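Local coordinates for flavin reductase domain protein, FMN-binding (Shewanella baltica, PDB 3HMZ) that binds flavin mononucleotide and probably works as a flavin-dependent oxidoreductase that draws on NADH or NADPH, at residues M67-T70 against R71-I74; V84-V87 against A88-Q91; Q162-H166 against G167-F171. All coordinates share one frame; numbering follows the deposited sequence.

Three local contacts follow one another along the chain. Contact 1 (67-70 with 71-74) is the start of helix 69-77 and holds the phosphate of the flavin mononucleotide (FMN). Contact 2 (84-87 with 88-91) is the turn that leads from strand 79-84 into helix 90-96; its centre is about 22 Å from that of contact 1, and the side chain of L90 comes to about 8 Å from FMN. Contact 3 (162-166 with 167-171) is a small hairpin away from the FMN site, about 31 Å from contact 1 between centres and across the chain's centre from it. Contacts 2 and 3 approach to about 4 Å between nearest atoms without touching, and both meet the second subunit.

Contact 1: residues M67-T70 against R71-I74; sequences MTKT and REFI. With FMN (flavin mononucleotide), chain B; EDO (1,2-ethanediol), chain J.
K69 sends CG anti to its backbone N (chi1 -176°) and then bends at chi2 and chi3, which curls the chain over toward E72, the two running side by side and pointing the same way. NZ meets E72 OE1 at 3.1 Å in a salt bridge, on the syn side and 29° out of the carboxylate plane; the bond to OE2 is weak, but a water joins NZ to that same oxygen. Nearer the backbone, K69 CG lies over one face of the F73 ring, 4.3 Å from its centroid, a CH-pi contact. T68 OG1 stands between the backbone N and the carbonyl carbon (chi1 70°), and from there accepts from R71 N at 3.2 Å, the N-cap bond; the same hydroxyl has its stronger partner in D65 O. Along the helix, T70 O accepts from I74 N at 2.9 Å, and T70 CG2 meets I74 CD1. Two N-H groups of the first turn reach the FMN phosphate: K69 N donates to O3P (2.9 Å), while T70 grips O2P twice, from N at 2.8 Å and from OG1 at 2.7 Å. N-H groups and a hydroxyl at a helix N-terminus thus hold the phosphate, an anion site of this FMN-binding domain.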
HETATM    1  N   MSE A  67      -2.581 -20.795   2.123  1.00 24.82           N
HETATM    2  CA  MSE A  67      -3.675 -21.507   1.438  0.50 26.81           C
HETATM    3  C   MSE A  67      -3.663 -21.263  -0.077  1.00 25.77           C
HETATM    4  O   MSE A  67      -4.366 -21.953  -0.820  1.00 27.24           O
HETATM    5  CB  MSE A  67      -5.074 -21.099   1.987  0.50 30.47           C
HETATM    6  CG  MSE A  67      -5.713 -19.750   1.421  0.50 33.83           C
HETATM    7 SE   MSE A  67      -7.519 -19.158   1.995  0.37 39.07          SE
HETATM    8  CE  MSE A  67      -7.269 -18.793   3.893  0.50 36.83           C
ATOM      9  N   THR A  68      -2.902 -20.266  -0.541  1.00 22.67           N
ATOM     10  CA  THR A  68      -2.995 -19.925  -1.966  1.00 21.32           C
ATOM     11  C   THR A  68      -2.167 -20.773  -2.907  1.00 20.63           C
ATOM     12  O   THR A  68      -1.012 -21.100  -2.620  1.00 21.62           O
ATOM     13  CB  THR A  68      -2.683 -18.438  -2.237  1.00 19.84           C
ATOM     14  OG1 THR A  68      -1.300 -18.149  -2.036  1.00 21.07           O
ATOM     15  CG2 THR A  68      -3.546 -17.513  -1.426  1.00 20.88           C
ATOM     16  N   LYS A  69      -2.773 -21.139  -4.035  1.00 20.47           N
ATOM     17  CA  LYS A  69      -2.062 -21.878  -5.073  1.00 21.25           C
ATOM     18  C   LYS A  69      -0.971 -21.002  -5.671  1.00 21.08           C
ATOM     19  O   LYS A  69       0.120 -21.460  -5.938  1.00 21.23           O
ATOM     20  CB  LYS A  69      -3.013 -22.409  -6.153  1.00 23.49           C
ATOM     21  CG  LYS A  69      -2.337 -23.272  -7.233  1.00 25.74           C
ATOM     22  CD  LYS A  69      -1.653 -24.536  -6.693  1.00 27.72           C
ATOM     23  CE  LYS A  69      -2.599 -25.510  -6.134  1.00 29.73           C
ATOM     24  NZ  LYS A  69      -1.819 -26.834  -5.905  1.00 30.22           N
ATOM     25  N   THR A  70      -1.241 -19.704  -5.797  1.00 19.46           N
ATOM     26  CA  THR A  70      -0.224 -18.792  -6.340  1.00 19.75           C
ATOM     27  C   THR A  70       1.067 -18.794  -5.511  1.00 19.28           C
ATOM     28  O   THR A  70       2.156 -18.795  -6.070  1.00 20.98           O
ATOM     29  CB  THR A  70      -0.787 -17.358  -6.519  1.00 20.65           C
ATOM     30  OG1 THR A  70      -1.980 -17.422  -7.285  1.00 20.84           O
ATOM     31  CG2 THR A  70       0.214 -16.498  -7.254  1.00 21.33           C
ATOM     32  N   ARG A  71       0.938 -18.832  -4.180  1.00 20.19           N
ATOM     33  CA  ARG A  71       2.128 -18.916  -3.323  1.00 20.85           C
ATOM     34  C   ARG A  71       2.969 -20.158  -3.664  1.00 20.67           C
ATOM     35  O   ARG A  71       4.208 -20.089  -3.760  1.00 20.48           O
ATOM     36  CB  ARG A  71       1.726 -18.942  -1.869  1.00 21.37           C
ATOM     37  CG  ARG A  71       2.886 -19.204  -0.949  1.00 22.35           C
ATOM     38  CD  ARG A  71       2.474 -19.049   0.451  1.00 22.90           C
ATOM     39  NE  ARG A  71       3.538 -19.513   1.357  1.00 22.47           N
ATOM     40  CZ  ARG A  71       3.773 -19.045   2.575  1.00 22.52           C
ATOM     41  NH1 ARG A  71       3.047 -18.035   3.073  1.00 22.36           N
ATOM     42  NH2 ARG A  71       4.773 -19.565   3.314  1.00 22.75           N
ATOM     43  N   GLU A  72       2.279 -21.278  -3.834  1.00 21.52           N
ATOM     44  CA  GLU A  72       2.981 -22.529  -4.199  1.00 24.07           C
ATOM     45  C   GLU A  72       3.786 -22.350  -5.488  1.00 22.40           C
ATOM     46  O   GLU A  72       4.958 -22.725  -5.576  1.00 22.87           O
ATOM     47  CB  GLU A  72       1.971 -23.656  -4.339  1.00 26.21           C
ATOM     48  CG  GLU A  72       2.562 -25.025  -4.698  1.00 30.46           C
ATOM     49  CD  GLU A  72       1.476 -26.023  -4.923  1.00 34.04           C
ATOM     50  OE1 GLU A  72       0.597 -26.109  -4.036  1.00 34.87           O
ATOM     51  OE2 GLU A  72       1.496 -26.665  -6.027  1.00 39.37           O
ATOM     52  N   PHE A  73       3.155 -21.735  -6.485  1.00 21.81           N
ATOM     53  CA  PHE A  73       3.824 -21.501  -7.764  1.00 21.10           C
ATOM     54  C   PHE A  73       5.041 -20.612  -7.615  1.00 20.47           C
ATOM     55  O   PHE A  73       6.068 -20.833  -8.277  1.00 21.46           O
ATOM     56  CB  PHE A  73       2.839 -20.892  -8.770  1.00 21.27           C
ATOM     57  CG  PHE A  73       1.855 -21.846  -9.367  1.00 20.62           C
ATOM     58  CD1 PHE A  73       1.663 -23.166  -8.885  1.00 22.00           C
ATOM     59  CD2 PHE A  73       1.052 -21.408 -10.426  1.00 20.14           C
ATOM     60  CE1 PHE A  73       0.740 -24.004  -9.491  1.00 22.54           C
ATOM     61  CE2 PHE A  73       0.110 -22.269 -11.022  1.00 21.79           C
ATOM     62  CZ  PHE A  73      -0.053 -23.550 -10.528  1.00 22.16           C
ATOM     63  N   ILE A  74       4.896 -19.554  -6.796  1.00 19.66           N
ATOM     64  CA  ILE A  74       6.019 -18.649  -6.527  1.00 20.55           C
ATOM     65  C   ILE A  74       7.188 -19.351  -5.810  1.00 20.85           C
ATOM     66  O   ILE A  74       8.339 -19.137  -6.144  1.00 21.53           O
ATOM     67  CB  ILE A  74       5.548 -17.378  -5.806  1.00 19.44           C
ATOM     68  CG1 ILE A  74       4.695 -16.584  -6.808  1.00 19.18           C
ATOM     69  CG2 ILE A  74       6.739 -16.541  -5.351  1.00 19.84           C
ATOM     70  CD1 ILE A  74       3.969 -15.359  -6.229  1.00 17.46           C
TER
HETATM   71  N1  FMN B 500      -4.583 -13.060  -0.364  1.00 16.49           N
HETATM   72  C2  FMN B 500      -3.289 -12.911   0.074  1.00 17.19           C
HETATM   73  O2  FMN B 500      -2.643 -13.913   0.379  1.00 19.38           O
HETATM   74  N3  FMN B 500      -2.738 -11.644   0.130  1.00 17.86           N
HETATM   75  C4  FMN B 500      -3.430 -10.518  -0.193  1.00 16.83           C
HETATM   76  O4  FMN B 500      -2.856  -9.402  -0.086  1.00 17.20           O
HETATM   77  C4A FMN B 500      -4.758 -10.683  -0.618  1.00 16.70           C
HETATM   78  N5  FMN B 500      -5.525  -9.592  -0.985  1.00 17.22           N
HETATM   79  C5A FMN B 500      -6.763  -9.732  -1.595  1.00 16.67           C
HETATM   80  C6  FMN B 500      -7.443  -8.625  -2.124  1.00 16.68           C
HETATM   81  C7  FMN B 500      -8.695  -8.760  -2.716  1.00 16.65           C
HETATM   82  C7M FMN B 500      -9.399  -7.572  -3.293  1.00 16.47           C
HETATM   83  C8  FMN B 500      -9.282 -10.026  -2.778  1.00 16.84           C
HETATM   84  C8M FMN B 500     -10.648 -10.225  -3.404  1.00 18.62           C
HETATM   85  C9  FMN B 500      -8.592 -11.113  -2.259  1.00 16.60           C
HETATM   86  C9A FMN B 500      -7.343 -11.017  -1.664  1.00 17.38           C
HETATM   87  N10 FMN B 500      -6.634 -12.102  -1.155  1.00 17.04           N
HETATM   88  C10 FMN B 500      -5.332 -11.952  -0.706  1.00 16.70           C
HETATM   89  C1' FMN B 500      -7.138 -13.512  -1.298  1.00 16.38           C
HETATM   90  C2' FMN B 500      -6.604 -14.280  -2.516  1.00 16.62           C
HETATM   91  O2' FMN B 500      -6.620 -13.479  -3.709  1.00 17.58           O
HETATM   92  C3' FMN B 500      -7.496 -15.507  -2.659  1.00 16.99           C
HETATM   93  O3' FMN B 500      -7.299 -16.352  -1.527  1.00 19.06           O
HETATM   94  C4' FMN B 500      -7.346 -16.240  -4.007  1.00 17.87           C
HETATM   95  O4' FMN B 500      -8.518 -17.030  -4.178  1.00 19.50           O
HETATM   96  C5' FMN B 500      -6.116 -17.120  -4.107  1.00 17.53           C
HETATM   97  O5' FMN B 500      -6.165 -17.777  -5.375  1.00 18.37           O
HETATM   98  P   FMN B 500      -5.209 -19.025  -5.672  1.00 19.14           P
HETATM   99  O1P FMN B 500      -5.723 -19.534  -7.007  1.00 20.37           O
HETATM  100  O2P FMN B 500      -3.773 -18.583  -5.693  1.00 18.58           O
HETATM  101  O3P FMN B 500      -5.403 -20.032  -4.568  1.00 20.81           O
HETATM  102  C1  EDO J 205      -2.027 -25.326  -0.723  1.00 48.88           C
HETATM  103  O1  EDO J 205      -3.285 -25.180  -0.038  1.00 50.16           O
HETATM  104  C2  EDO J 205      -2.059 -24.570  -2.050  1.00 48.38           C
HETATM  105  O2  EDO J 205      -3.273 -24.846  -2.796  1.00 48.08           O
HETATM  106  O   HOH W   1      -0.371 -27.732  -8.146  1.00 48.94           O

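Contact 2: residues V84-V87 against A88-Q91; sequences VPTV and AQLQ
T86 and Q89 lock the turn that leads into helix 90-96. The tight part is the inner side, where the buried Q89 side chain folds back against the 85-86 backbone: CG stands beside the backbone N (chi1 -63°), the chain runs extended, and OE1 reaches T86 N at 2.9 Å, in the carbonyl plane and on a lone pair. The same oxygen lies 3.1 Å from P85 CA. In return Q89 N donates to T86 O at 2.8 Å, from above the carbonyl plane, with a weak second bond to T86 OG1. One residue on, L90 N donates to V87 O at 3.0 Å, again from above the plane. The loose side is that of A88, which is exposed, its CB 3.5 Å from T86 OG1. V87, partly exposed, is covered by R179, A191 and F196 of the second subunit. An alanine in place of Q89 would leave T86 N without its side-chain acceptor and would probably let the loop before the helix shift. The chemistry is reciprocal: T86 and Q89 each give a backbone N-H and each supply an oxygen, consistent with a buried pair whose polar groups largely satisfy one another.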
ATOM      1  N   VAL A  84      -1.236  -3.936 -12.058  1.00 13.21           N
ATOM      2  CA  VAL A  84      -2.215  -3.002 -11.525  1.00 13.44           C
ATOM      3  C   VAL A  84      -3.501  -3.083 -12.324  1.00 12.52           C
ATOM      4  O   VAL A  84      -3.536  -2.618 -13.471  1.00 14.45           O
ATOM      5  CB  VAL A  84      -1.639  -1.561 -11.541  1.00 14.05           C
ATOM      6  CG1 VAL A  84      -2.629  -0.599 -10.934  1.00 14.38           C
ATOM      7  CG2 VAL A  84      -0.288  -1.473 -10.747  1.00 14.98           C
ATOM      8  N   PRO A  85      -4.564  -3.646 -11.744  1.00 13.90           N
ATOM      9  CA  PRO A  85      -5.825  -3.725 -12.459  1.00 14.05           C
ATOM     10  C   PRO A  85      -6.525  -2.351 -12.504  1.00 13.93           C
ATOM     11  O   PRO A  85      -6.158  -1.411 -11.783  1.00 15.02           O
ATOM     12  CB  PRO A  85      -6.620  -4.760 -11.655  1.00 15.74           C
ATOM     13  CG  PRO A  85      -6.138  -4.567 -10.290  1.00 14.77           C
ATOM     14  CD  PRO A  85      -4.654  -4.340 -10.461  1.00 14.66           C
ATOM     15  N   THR A  86      -7.513  -2.291 -13.375  1.00 15.41           N
ATOM     16  CA  THR A  86      -8.309  -1.102 -13.601  1.00 14.72           C
ATOM     17  C   THR A  86      -9.718  -1.285 -13.052  1.00 14.23           C
ATOM     18  O   THR A  86     -10.155  -2.401 -12.784  1.00 15.21           O
ATOM     19  CB  THR A  86      -8.445  -0.829 -15.089  1.00 14.89           C
ATOM     20  OG1 THR A  86      -9.215  -1.888 -15.654  1.00 17.19           O
ATOM     21  CG2 THR A  86      -7.087  -0.657 -15.755  1.00 16.79           C
ATOM     22  N   VAL A  87     -10.438  -0.171 -12.954  1.00 14.51           N
ATOM     23  CA  VAL A  87     -11.871  -0.187 -12.589  1.00 15.76           C
ATOM     24  C   VAL A  87     -12.661  -1.099 -13.540  1.00 16.61           C
ATOM     25  O   VAL A  87     -13.560  -1.801 -13.103  1.00 17.35           O
ATOM     26  CB  VAL A  87     -12.444   1.233 -12.540  1.00 17.57           C
ATOM     27  CG1 VAL A  87     -13.991   1.210 -12.597  1.00 20.27           C
ATOM     28  CG2 VAL A  87     -11.930   1.944 -11.303  1.00 18.87           C
ATOM     29  N   ALA A  88     -12.287  -1.125 -14.832  1.00 15.41           N
ATOM     30  CA  ALA A  88     -12.914  -2.044 -15.821  1.00 16.57           C
ATOM     31  C   ALA A  88     -12.779  -3.509 -15.414  1.00 16.87           C
ATOM     32  O   ALA A  88     -13.617  -4.334 -15.790  1.00 19.45           O
ATOM     33  CB  ALA A  88     -12.334  -1.849 -17.206  1.00 17.26           C
ATOM     34  N   GLN A  89     -11.717  -3.817 -14.656  1.00 16.30           N
ATOM     35  CA  GLN A  89     -11.418  -5.147 -14.147  1.00 15.81           C
ATOM     36  C   GLN A  89     -11.901  -5.377 -12.718  1.00 16.41           C
ATOM     37  O   GLN A  89     -11.430  -6.291 -12.032  1.00 16.10           O
ATOM     38  CB  GLN A  89      -9.914  -5.383 -14.244  1.00 16.43           C
ATOM     39  CG  GLN A  89      -9.402  -5.376 -15.678  1.00 16.12           C
ATOM     40  CD  GLN A  89      -7.893  -5.458 -15.717  1.00 15.85           C
ATOM     41  OE1 GLN A  89      -7.216  -4.672 -15.081  1.00 16.64           O
ATOM     42  NE2 GLN A  89      -7.359  -6.386 -16.515  1.00 17.15           N
ATOM     43  N   LEU A  90     -12.921  -4.608 -12.294  1.00 15.67           N
ATOM     44  CA  LEU A  90     -13.486  -4.760 -10.947  1.00 16.62           C
ATOM     45  C   LEU A  90     -13.944  -6.218 -10.675  1.00 16.87           C
ATOM     46  O   LEU A  90     -13.533  -6.836  -9.687  1.00 17.34           O
ATOM     47  CB  LEU A  90     -14.702  -3.838 -10.770  1.00 18.62           C
ATOM     48  CG  LEU A  90     -15.524  -3.971  -9.498  1.00 19.15           C
ATOM     49  CD1 LEU A  90     -14.694  -3.644  -8.303  1.00 19.75           C
ATOM     50  CD2 LEU A  90     -16.718  -3.035  -9.611  1.00 19.08           C
ATOM     51  N   GLN A  91     -14.737  -6.781 -11.591  1.00 18.12           N
ATOM     52  CA  GLN A  91     -15.262  -8.145 -11.378  0.60 18.94           C
ATOM     53  C   GLN A  91     -14.127  -9.158 -11.440  1.00 17.68           C
ATOM     54  O   GLN A  91     -14.051 -10.051 -10.600  1.00 18.01           O
ATOM     55  CB  GLN A  91     -16.345  -8.560 -12.389  0.60 20.14           C
ATOM     56  CG  GLN A  91     -17.475  -7.603 -12.656  0.60 22.34           C
ATOM     57  CD  GLN A  91     -18.114  -6.959 -11.457  0.60 22.53           C
ATOM     58  OE1 GLN A  91     -18.299  -7.587 -10.426  0.60 24.08           O
ATOM     59  NE2 GLN A  91     -18.567  -5.696 -11.629  0.60 23.81           N
TER

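Contact 3: residues Q162-H166 against G167-F171; sequences QVFNH and GHWHF
F164 and W169 are the non-hydrogen-bonded pair of a beta hairpin, strands 164-165 and 168-169, closed by a type I' turn from N165 to H168; their side chains lie on the same face of the two-stranded sheet. There the edge of the F164 ring points at the face of the W169 indole, a T-shaped pair with planes at 75° and centroids 4.7 Å apart, measured to the five-membered ring. F164 CD2 does the touching, 3.5 Å from W169 CD2, while F164 CB sits over the six-membered ring in a CH-pi contact. With F164 CG anti to the backbone N (chi1 -175°), the ring lies back over the turn: H168 O is over one of its faces, and CZ comes to 3.3 Å from G167 C. The indole is sandwiched, since F171 CZ lies above its opposite face, and V163 CG2 meets its edge in plane; the same methyl reaches F171 CD1 at 3.5 Å. W169 NE1 is bonded to R24 O, and Y190 of the second subunit packs on W169 and meets the F171 ring edge-to-face, which ties the hairpin to the dimer contact.

The other face carries N165 and H168. The N165 amide and the H170 ring lie nearly parallel, planes 18° apart, although the side chains cross at about a right angle; N165 ND2 is taken by T161 O. The strands are joined by N165 N to H168 O and by the return bond from H168 N to N165 O, and the pairing is prolonged by H170 N, which donates to V163 O at 2.7 Å. H166 and G167 both have positive phi, as a type I' turn requires; at G167 a CB would probably crowd H166 O. A water bridges N165 O and the H170 ring, donating to N165 O at 2.8 Å and lying 2.7 Å from H170 NE2, in the plane of that imidazole.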
ATOM      1  N   GLN A 162      -1.388   5.491 -22.002  1.00 19.45           N
ATOM      2  CA  GLN A 162      -2.524   6.404 -21.778  1.00 20.79           C
ATOM      3  C   GLN A 162      -2.727   6.737 -20.289  1.00 21.13           C
ATOM      4  O   GLN A 162      -3.270   7.816 -19.968  1.00 22.97           O
ATOM      5  CB  GLN A 162      -3.808   5.813 -22.303  1.00 22.99           C
ATOM      6  CG  GLN A 162      -4.918   6.854 -22.354  1.00 26.09           C
ATOM      7  CD  GLN A 162      -6.147   6.370 -23.056  1.00 28.33           C
ATOM      8  OE1 GLN A 162      -6.527   5.201 -22.951  1.00 28.11           O
ATOM      9  NE2 GLN A 162      -6.817   7.310 -23.785  1.00 30.66           N
ATOM     10  N   VAL A 163      -2.278   5.837 -19.402  1.00 17.53           N
ATOM     11  CA  VAL A 163      -2.513   6.105 -17.979  0.50 17.22           C
ATOM     12  C   VAL A 163      -1.235   6.320 -17.178  1.00 16.64           C
ATOM     13  O   VAL A 163      -1.290   6.993 -16.187  1.00 17.01           O
ATOM     14  CB  VAL A 163      -3.459   5.072 -17.388  0.50 16.23           C
ATOM     15  CG1 VAL A 163      -2.787   3.736 -17.362  0.50 14.80           C
ATOM     16  CG2 VAL A 163      -3.949   5.483 -16.023  0.50 16.60           C
ATOM     17  N   PHE A 164      -0.073   5.825 -17.639  1.00 16.85           N
ATOM     18  CA  PHE A 164       1.203   6.093 -16.990  1.00 15.65           C
ATOM     19  C   PHE A 164       2.232   6.296 -18.083  1.00 16.11           C
ATOM     20  O   PHE A 164       2.404   5.445 -18.963  1.00 16.69           O
ATOM     21  CB  PHE A 164       1.622   4.938 -16.089  1.00 16.75           C
ATOM     22  CG  PHE A 164       2.877   5.205 -15.295  1.00 15.76           C
ATOM     23  CD1 PHE A 164       4.136   4.983 -15.835  1.00 16.07           C
ATOM     24  CD2 PHE A 164       2.802   5.687 -14.006  1.00 16.82           C
ATOM     25  CE1 PHE A 164       5.282   5.226 -15.078  1.00 16.89           C
ATOM     26  CE2 PHE A 164       3.914   5.911 -13.249  1.00 17.29           C
ATOM     27  CZ  PHE A 164       5.165   5.685 -13.776  1.00 15.58           C
ATOM     28  N   ASN A 165       2.904   7.428 -18.049  1.00 16.07           N
ATOM     29  CA  ASN A 165       3.962   7.695 -19.043  1.00 17.14           C
ATOM     30  C   ASN A 165       4.965   8.666 -18.479  1.00 17.58           C
ATOM     31  O   ASN A 165       4.644   9.485 -17.592  1.00 18.46           O
ATOM     32  CB  ASN A 165       3.361   8.165 -20.379  1.00 19.76           C
ATOM     33  CG  ASN A 165       2.569   9.449 -20.255  1.00 20.76           C
ATOM     34  OD1 ASN A 165       3.100  10.500 -19.914  1.00 22.37           O
ATOM     35  ND2 ASN A 165       1.260   9.359 -20.520  1.00 23.31           N
ATOM     36  N   HIS A 166       6.185   8.577 -18.998  1.00 18.80           N
ATOM     37  CA  HIS A 166       7.290   9.431 -18.570  1.00 19.18           C
ATOM     38  C   HIS A 166       7.411   9.564 -17.039  1.00 18.55           C
ATOM     39  O   HIS A 166       7.643  10.651 -16.519  1.00 20.29           O
ATOM     40  CB  HIS A 166       7.204  10.773 -19.275  1.00 20.16           C
ATOM     41  CG  HIS A 166       6.976  10.640 -20.734  1.00 20.49           C
ATOM     42  ND1 HIS A 166       7.933  10.111 -21.578  1.00 20.80           N
ATOM     43  CD2 HIS A 166       5.901  10.909 -21.503  1.00 19.99           C
ATOM     44  CE1 HIS A 166       7.448  10.083 -22.809  1.00 20.70           C
ATOM     45  NE2 HIS A 166       6.212  10.548 -22.790  1.00 21.92           N
ATOM     46  N   GLY A 167       7.249   8.431 -16.354  1.00 18.57           N
ATOM     47  CA  GLY A 167       7.376   8.348 -14.913  1.00 18.21           C
ATOM     48  C   GLY A 167       6.243   8.834 -14.047  1.00 18.66           C
ATOM     49  O   GLY A 167       6.435   8.938 -12.845  1.00 20.04           O
ATOM     50  N   HIS A 168       5.096   9.171 -14.626  1.00 18.77           N
ATOM     51  CA  HIS A 168       3.951   9.655 -13.857  1.00 19.61           C
ATOM     52  C   HIS A 168       2.631   9.062 -14.310  1.00 18.24           C
ATOM     53  O   HIS A 168       2.420   8.776 -15.483  1.00 17.91           O
ATOM     54  CB  HIS A 168       3.834  11.178 -13.952  1.00 21.63           C
ATOM     55  CG  HIS A 168       5.047  11.897 -13.440  1.00 22.48           C
ATOM     56  ND1 HIS A 168       5.187  12.264 -12.124  1.00 24.16           N
ATOM     57  CD2 HIS A 168       6.214  12.214 -14.049  1.00 23.73           C
ATOM     58  CE1 HIS A 168       6.379  12.826 -11.954  1.00 24.53           C
ATOM     59  NE2 HIS A 168       7.025  12.805 -13.111  1.00 24.68           N
ATOM     60  N   TRP A 169       1.747   8.902 -13.341  1.00 17.95           N
ATOM     61  CA  TRP A 169       0.385   8.525 -13.599  1.00 17.18           C
ATOM     62  C   TRP A 169      -0.348   9.726 -14.156  1.00 17.89           C
ATOM     63  O   TRP A 169      -0.011  10.883 -13.822  1.00 18.82           O
ATOM     64  CB  TRP A 169      -0.325   8.046 -12.325  1.00 16.80           C
ATOM     65  CG  TRP A 169       0.125   6.714 -11.857  1.00 15.18           C
ATOM     66  CD1 TRP A 169       0.997   6.461 -10.876  1.00 16.43           C
ATOM     67  CD2 TRP A 169      -0.280   5.439 -12.383  1.00 14.66           C
ATOM     68  NE1 TRP A 169       1.144   5.102 -10.688  1.00 15.76           N
ATOM     69  CE2 TRP A 169       0.397   4.447 -11.635  1.00 15.20           C
ATOM     70  CE3 TRP A 169      -1.122   5.043 -13.419  1.00 15.19           C
ATOM     71  CZ2 TRP A 169       0.214   3.091 -11.854  1.00 15.05           C
ATOM     72  CZ3 TRP A 169      -1.287   3.675 -13.655  1.00 15.76           C
ATOM     73  CH2 TRP A 169      -0.635   2.726 -12.856  1.00 15.34           C
ATOM     74  N   HIS A 170      -1.362   9.443 -14.967  1.00 17.81           N
ATOM     75  CA  HIS A 170      -2.194  10.474 -15.599  1.00 20.02           C
ATOM     76  C   HIS A 170      -3.655  10.076 -15.493  1.00 20.62           C
ATOM     77  O   HIS A 170      -4.388  10.139 -16.449  1.00 21.72           O
ATOM     78  CB  HIS A 170      -1.735  10.682 -17.037  1.00 21.07           C
ATOM     79  CG  HIS A 170      -0.391  11.317 -17.141  1.00 23.74           C
ATOM     80  ND1 HIS A 170      -0.212  12.665 -16.929  1.00 27.30           N
ATOM     81  CD2 HIS A 170       0.832  10.804 -17.389  1.00 25.85           C
ATOM     82  CE1 HIS A 170       1.070  12.952 -17.050  1.00 28.09           C
ATOM     83  NE2 HIS A 170       1.724  11.835 -17.303  1.00 27.43           N
ATOM     84  N   PHE A 171      -4.073   9.670 -14.284  1.00 20.97           N
ATOM     85  CA  PHE A 171      -5.479   9.234 -14.104  1.00 21.14           C
ATOM     86  C   PHE A 171      -6.502  10.322 -14.467  1.00 24.81           C
ATOM     87  O   PHE A 171      -7.607  10.010 -14.974  1.00 25.16           O
ATOM     88  CB  PHE A 171      -5.720   8.762 -12.669  1.00 21.31           C
ATOM     89  CG  PHE A 171      -4.974   7.550 -12.301  1.00 19.86           C
ATOM     90  CD1 PHE A 171      -5.268   6.324 -12.907  1.00 19.37           C
ATOM     91  CD2 PHE A 171      -4.026   7.567 -11.276  1.00 19.68           C
ATOM     92  CE1 PHE A 171      -4.590   5.178 -12.507  1.00 18.88           C
ATOM     93  CE2 PHE A 171      -3.378   6.431 -10.900  1.00 18.10           C
ATOM     94  CZ  PHE A 171      -3.658   5.235 -11.504  1.00 18.88           C
TER
HETATM   95  O   HOH W   2       4.415  12.209 -17.290  1.00 26.67           O